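Local atomic coordinates of protein YCGM (Escherichia coli, PDB entry 1NR9), a protein that is of unknown function but belongs to the fumarylacetoacetate hydrolase family and binds a magnesium ion. Residues T148-V154 with E206-D212. Numbering follows the deposited sequence.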
loop_
_atom_site.group_PDB
_atom_site.type_symbol
_atom_site.label_atom_id
_atom_site.label_comp_id
_atom_site.label_asym_id
_atom_site.label_seq_id
_atom_site.Cartn_x
_atom_site.Cartn_y
_atom_site.Cartn_z
ATOM N N THR A 148 -4.900 20.877 17.705
ATOM C CA THR A 148 -5.748 21.397 16.646
ATOM C C THR A 148 -7.132 20.745 16.656
ATOM O O THR A 148 -7.286 19.573 17.013
ATOM C CB THR A 148 -5.068 21.186 15.267
ATOM O OG1 THR A 148 -4.063 22.188 15.080
ATOM C CG2 THR A 148 -6.076 21.255 14.135
ATOM N N THR A 149 -8.128 21.534 16.259
ATOM C CA THR A 149 -9.523 21.115 16.202
ATOM C C THR A 149 -9.883 20.359 14.925
ATOM O O THR A 149 -9.572 20.809 13.826
ATOM C CB THR A 149 -10.436 22.353 16.341
ATOM O OG1 THR A 149 -10.751 22.542 17.724
ATOM C CG2 THR A 149 -11.719 22.205 15.521
ATOM N N LEU A 150 -10.542 19.211 15.081
ATOM C CA LEU A 150 -10.971 18.389 13.945
ATOM C C LEU A 150 -12.473 18.127 14.023
ATOM O O LEU A 150 -12.975 17.660 15.047
ATOM C CB LEU A 150 -10.244 17.043 13.938
ATOM C CG LEU A 150 -8.742 17.015 13.659
ATOM C CD1 LEU A 150 -8.244 15.579 13.750
ATOM C CD2 LEU A 150 -8.457 17.604 12.268
ATOM N N SER A 151 -13.196 18.420 12.948
ATOM C CA SER A 151 -14.639 18.198 12.950
ATOM C C SER A 151 -15.184 17.809 11.589
ATOM O O SER A 151 -14.642 18.207 10.550
ATOM C CB SER A 151 -15.368 19.450 13.435
ATOM O OG SER A 151 -15.064 20.554 12.605
ATOM N N LEU A 152 -16.260 17.024 11.609
ATOM C CA LEU A 152 -16.923 16.583 10.391
ATOM C C LEU A 152 -18.431 16.604 10.575
ATOM O O LEU A 152 -18.976 15.990 11.506
ATOM C CB LEU A 152 -16.495 15.165 10.014
ATOM C CG LEU A 152 -17.187 14.530 8.798
ATOM C CD1 LEU A 152 -16.428 13.295 8.378
ATOM C CD2 LEU A 152 -18.612 14.142 9.128
ATOM N N SER A 153 -19.120 17.300 9.686
ATOM C CA SER A 153 -20.565 17.328 9.789
ATOM C C SER A 153 -21.160 16.730 8.529
ATOM O O SER A 153 -20.649 16.924 7.431
ATOM C CB SER A 153 -21.067 18.758 9.981
ATOM O OG SER A 153 -20.736 19.553 8.862
ATOM N N VAL A 154 -22.228 15.970 8.694
ATOM C CA VAL A 154 -22.896 15.383 7.550
ATOM C C VAL A 154 -24.288 16.000 7.544
ATOM O O VAL A 154 -24.996 15.961 8.556
ATOM C CB VAL A 154 -23.007 13.861 7.678
ATOM C CG1 VAL A 154 -23.650 13.287 6.427
ATOM C CG2 VAL A 154 -21.640 13.263 7.888
ATOM N N GLU A 206 -24.059 15.607 2.029
ATOM C CA GLU A 206 -23.173 16.742 1.878
ATOM C C GLU A 206 -22.430 16.716 3.195
ATOM O O GLU A 206 -23.042 16.483 4.236
ATOM C CB GLU A 206 -23.946 18.051 1.735
ATOM C CG GLU A 206 -23.041 19.273 1.592
ATOM C CD GLU A 206 -23.735 20.489 0.980
ATOM O OE1 GLU A 206 -24.779 20.916 1.514
ATOM O OE2 GLU A 206 -23.234 21.028 -0.034
ATOM N N LEU A 207 -21.115 16.910 3.155
ATOM C CA LEU A 207 -20.318 16.909 4.376
ATOM C C LEU A 207 -19.295 18.018 4.380
ATOM O O LEU A 207 -18.704 18.325 3.349
ATOM C CB LEU A 207 -19.597 15.573 4.561
ATOM C CG LEU A 207 -18.747 15.061 3.406
ATOM C CD1 LEU A 207 -17.354 14.718 3.892
ATOM C CD2 LEU A 207 -19.417 13.838 2.803
ATOM N N THR A 208 -19.095 18.630 5.541
ATOM C CA THR A 208 -18.112 19.690 5.645
ATOM C C THR A 208 -17.072 19.262 6.703
ATOM O O THR A 208 -17.412 18.905 7.829
ATOM C CB THR A 208 -18.789 21.054 5.977
ATOM O OG1 THR A 208 -19.050 21.151 7.373
ATOM C CG2 THR A 208 -20.105 21.173 5.255
ATOM N N VAL A 209 -15.807 19.236 6.299
ATOM C CA VAL A 209 -14.706 18.835 7.169
ATOM C C VAL A 209 -14.035 20.100 7.686
ATOM O O VAL A 209 -14.017 21.123 6.995
ATOM C CB VAL A 209 -13.678 17.983 6.390
ATOM C CG1 VAL A 209 -13.094 18.788 5.256
ATOM C CG2 VAL A 209 -12.569 17.528 7.311
ATOM N N THR A 210 -13.476 20.043 8.893
ATOM C CA THR A 210 -12.848 21.230 9.464
ATOM C C THR A 210 -11.685 20.969 10.387
ATOM O O THR A 210 -11.745 20.077 11.231
ATOM C CB THR A 210 -13.865 22.044 10.263
ATOM O OG1 THR A 210 -14.744 22.714 9.362
ATOM C CG2 THR A 210 -13.170 23.060 11.145
ATOM N N PHE A 211 -10.628 21.759 10.237
ATOM C CA PHE A 211 -9.481 21.629 11.117
ATOM C C PHE A 211 -8.894 23.014 11.347
ATOM O O PHE A 211 -8.610 23.750 10.396
ATOM C CB PHE A 211 -8.453 20.625 10.554
ATOM C CG PHE A 211 -7.466 21.207 9.575
ATOM C CD1 PHE A 211 -6.172 21.526 9.981
ATOM C CD2 PHE A 211 -7.819 21.421 8.247
ATOM C CE1 PHE A 211 -5.242 22.054 9.073
ATOM C CE2 PHE A 211 -6.895 21.947 7.334
ATOM C CZ PHE A 211 -5.603 22.263 7.752
ATOM N N ASP A 212 -8.781 23.370 12.628
ATOM C CA ASP A 212 -8.257 24.657 13.087
ATOM C C ASP A 212 -8.478 25.871 12.198
ATOM O O ASP A 212 -7.551 26.370 11.554
ATOM C CB ASP A 212 -6.764 24.545 13.403
ATOM C CG ASP A 212 -6.499 24.322 14.882
ATOM O OD1 ASP A 212 -5.321 24.414 15.295
ATOM O OD2 ASP A 212 -7.469 24.052 15.627
#
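S153 and T208 each turn a hydroxyl between their own backbone N and carbonyl carbon (chi1 63° and 81°), and the two oxygens meet. T208 OG1 donates to S153 OG at 2.8 Å. The backbones of this pair are joined by S153 N to T208 O and T208 N to S153 O. S151 and T210 form the next hydrogen-bonded pair, with S151 N 2.8 Å from T210 O and T210 N bonded in return to S151 O. Here the side chains make no matching bond: S151 OG lies 3.0 Å from T210 CB, and T210 OG1 is hydrogen-bonded to S215 OG.

The D212 carboxylate closes the end of the ladder with two bonds. T149 N reaches D212 OD2 at 2.7 Å in a nearly straight bond. T148 OG1 lies 2.6 Å from D212 OD1 in a hydrogen bond, and the same hydroxyl also meets D144 O. Both donors stand above the carboxylate plane. D212 is poorly ordered, so this detail is less certain.

On the face opposite S151, S153, T208 and T210 lie L150, L152, V154, L207, V209 and F211. L150 CD2 packs against F211 CB at 3.5 Å. L102 and V100 of strand 95-102 and H71 and V73 of strand 69-79 cover much of this row. Strands 149-154 and 206-211 are the central pair of a four-stranded antiparallel sheet, its apolar face packed on the larger mixed sheet of this fumarylacetoacetate hydrolase-type fold.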